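Local coordinates for exopolysaccharide biosynthesis protein (Pantoea stewartii subsp. stewartii DC283, PDB 6TGF) that modifies the glycan matrix of the bacterial biofilm as a tailspike-like enzyme with a parallel beta-helix fold, at the interface of chains A and B. Coordinates in Å, arbitrary orientation; residue numbers count along the deposited sequence, not the author numbering. Chains: chain A/B, Exopolysaccharide biosynthesis protein.

The interface of chains A and B. Residues chain A 578-579, 581, 586, 721; chain B 679-681, 690-693, 698.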
loop_
_atom_site.group_PDB
_atom_site.type_symbol
_atom_site.label_atom_id
_atom_site.label_comp_id
_atom_site.label_asym_id
_atom_site.label_seq_id
_atom_site.Cartn_x
_atom_site.Cartn_y
_atom_site.Cartn_z
ATOM N N LEU A 578 0.438 21.434 -58.967
ATOM C CA LEU A 578 1.748 21.924 -58.457
ATOM C C LEU A 578 2.758 21.952 -59.610
ATOM O O LEU A 578 2.974 20.895 -60.233
ATOM C CB LEU A 578 2.233 21.015 -57.323
ATOM C CG LEU A 578 3.516 21.466 -56.625
ATOM C CD1 LEU A 578 3.231 22.581 -55.629
ATOM C CD2 LEU A 578 4.199 20.297 -55.933
ATOM N N MET A 579 3.337 23.127 -59.877
ATOM C CA MET A 579 4.377 23.356 -60.916
ATOM C C MET A 579 5.676 23.800 -60.234
ATOM O O MET A 579 6.747 23.272 -60.601
ATOM C CB MET A 579 3.926 24.430 -61.911
ATOM C CG MET A 579 2.572 24.146 -62.536
ATOM S SD MET A 579 2.584 22.665 -63.577
ATOM C CE MET A 579 3.164 23.367 -65.120
ATOM N N LEU A 581 7.595 23.302 -57.099
ATOM C CA LEU A 581 7.673 22.293 -56.007
ATOM C C LEU A 581 8.055 22.975 -54.687
ATOM O O LEU A 581 7.617 22.479 -53.629
ATOM C CB LEU A 581 8.669 21.195 -56.397
ATOM C CG LEU A 581 10.135 21.614 -56.502
ATOM C CD1 LEU A 581 10.871 21.371 -55.193
ATOM C CD2 LEU A 581 10.827 20.872 -57.637
ATOM N N ASN A 586 1.094 23.504 -52.240
ATOM C CA ASN A 586 0.960 22.088 -51.801
ATOM C C ASN A 586 0.609 22.056 -50.310
ATOM O O ASN A 586 1.090 22.931 -49.562
ATOM C CB ASN A 586 2.197 21.237 -52.118
ATOM C CG ASN A 586 3.512 21.907 -51.787
ATOM O OD1 ASN A 586 3.612 22.646 -50.812
ATOM N ND2 ASN A 586 4.530 21.648 -52.592
ATOM N N VAL A 721 8.608 19.526 -65.611
ATOM C CA VAL A 721 8.249 20.927 -65.239
ATOM C C VAL A 721 9.467 21.558 -64.555
ATOM O O VAL A 721 9.473 21.647 -63.310
ATOM C CB VAL A 721 6.994 20.981 -64.345
ATOM C CG1 VAL A 721 6.518 22.410 -64.120
ATOM C CG2 VAL A 721 5.860 20.133 -64.901
ATOM N N ARG B 679 1.341 14.091 -55.059
ATOM C CA ARG B 679 2.500 15.021 -55.131
ATOM C C ARG B 679 3.567 14.611 -54.111
ATOM O O ARG B 679 3.194 14.065 -53.056
ATOM C CB ARG B 679 2.075 16.460 -54.816
ATOM C CG ARG B 679 0.951 17.009 -55.681
ATOM C CD ARG B 679 0.381 18.275 -55.075
ATOM N NE ARG B 679 -0.712 18.830 -55.860
ATOM C CZ ARG B 679 -1.439 19.884 -55.504
ATOM N NH1 ARG B 679 -1.194 20.511 -54.364
ATOM N NH2 ARG B 679 -2.412 20.313 -56.290
ATOM N N PHE B 680 4.836 14.887 -54.423
ATOM C CA PHE B 680 5.950 14.977 -53.443
ATOM C C PHE B 680 6.784 16.220 -53.775
ATOM O O PHE B 680 6.535 16.863 -54.812
ATOM C CB PHE B 680 6.751 13.671 -53.391
ATOM C CG PHE B 680 7.846 13.510 -54.415
ATOM C CD1 PHE B 680 9.133 13.965 -54.160
ATOM C CD2 PHE B 680 7.601 12.860 -55.614
ATOM C CE1 PHE B 680 10.142 13.795 -55.097
ATOM C CE2 PHE B 680 8.612 12.693 -56.548
ATOM C CZ PHE B 680 9.880 13.160 -56.289
ATOM N N SER B 681 7.727 16.560 -52.895
ATOM C CA SER B 681 8.516 17.816 -52.948
ATOM C C SER B 681 9.685 17.735 -51.960
ATOM O O SER B 681 9.471 18.029 -50.770
ATOM C CB SER B 681 7.628 19.003 -52.670
ATOM O OG SER B 681 8.394 20.162 -52.378
ATOM N N GLY B 690 10.487 17.009 -57.365
ATOM C CA GLY B 690 9.099 16.693 -56.970
ATOM C C GLY B 690 8.360 15.940 -58.063
ATOM O O GLY B 690 9.014 15.511 -59.030
ATOM N N ALA B 691 7.043 15.782 -57.910
ATOM C CA ALA B 691 6.121 15.203 -58.915
ATOM C C ALA B 691 4.724 15.799 -58.704
ATOM O O ALA B 691 4.390 16.100 -57.543
ATOM C CB ALA B 691 6.112 13.700 -58.802
ATOM N N ASN B 692 3.950 15.981 -59.779
ATOM C CA ASN B 692 2.588 16.582 -59.724
ATOM C C ASN B 692 1.545 15.516 -60.085
ATOM O O ASN B 692 1.941 14.418 -60.529
ATOM C CB ASN B 692 2.487 17.844 -60.588
ATOM C CG ASN B 692 2.417 17.581 -62.077
ATOM O OD1 ASN B 692 2.464 16.437 -62.525
ATOM N ND2 ASN B 692 2.303 18.642 -62.859
ATOM N N GLU B 693 0.263 15.845 -59.897
ATOM C CA GLU B 693 -0.892 14.917 -60.063
ATOM C C GLU B 693 -1.151 14.644 -61.551
ATOM O O GLU B 693 -1.855 13.661 -61.848
ATOM C CB GLU B 693 -2.150 15.473 -59.389
ATOM C CG GLU B 693 -2.614 16.820 -59.923
ATOM C CD GLU B 693 -2.169 18.016 -59.102
ATOM O OE1 GLU B 693 -0.948 18.229 -58.984
ATOM O OE2 GLU B 693 -3.046 18.726 -58.572
ATOM N N LEU B 698 8.898 17.057 -61.391
ATOM C CA LEU B 698 9.231 18.488 -61.155
ATOM C C LEU B 698 10.714 18.589 -60.784
ATOM O O LEU B 698 11.160 17.793 -59.935
ATOM C CB LEU B 698 8.354 19.055 -60.032
ATOM C CG LEU B 698 6.866 18.702 -60.084
ATOM C CD1 LEU B 698 6.114 19.390 -58.955
ATOM C CD2 LEU B 698 6.250 19.069 -61.424
#
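A:Leu578 and B:Leu698 meet at the tightly packed part of this contact, near the C-terminal end of the tailspike-like, parallel beta-helix trimer, where a loop of chain A lies over strands 680-683, 688-691 and 697-700 of chain B. A:Leu578 has the most surface buried here, 82 Å². Its CG is anti to the backbone N (chi1 -175°), carrying the branched end toward B:Leu698, and its methyl CD2 comes to 3.7 Å from B:Leu698 CD1, the two side chains crossing at an angle. The other methyl of B:Leu698, CD2, runs alongside A:Val721 and approaches its CB at 3.6 Å; the two side chains point the same way, and their backbones form a parallel beta bridge between the chains. A:Leu581 closes over the base of the same leucine, its CD2 lying 3.9 Å from B:Leu698 CB.

Polar groups border this apolar core. The hydroxyl OG of B:Ser681, anti to its own backbone N (chi1 165°), donates a hydrogen bond to the carbonyl O of A:Leu581 at 2.7 Å, arriving from above the carbonyl plane. On another flank, A:Leu578 CB sits over the rim of one face of the B:Arg679 guanidinium. Within chain B that group grips B:Glu693 side-on: NH2 forms a salt bridge and hydrogen bond to the carboxylate OE2 at 2.9 Å, nearly in the guanidinium plane, while NE hydrogen-bonds to OE1 from above the carboxylate plane. The paired bonds fix the guanidinium's rotation beneath the leucine. Contact is looser around this charged pair: A:Asn586 CA lies 3.7 Å from B:Arg679 NH1, the hydrogen bond from A:Leu578 N to B:Glu693 OE1 is weak at 3.5 Å, and A:Met579, with 8 Å² hidden, keeps its sulfur SD 4.1 Å from B:Asn692 ND2.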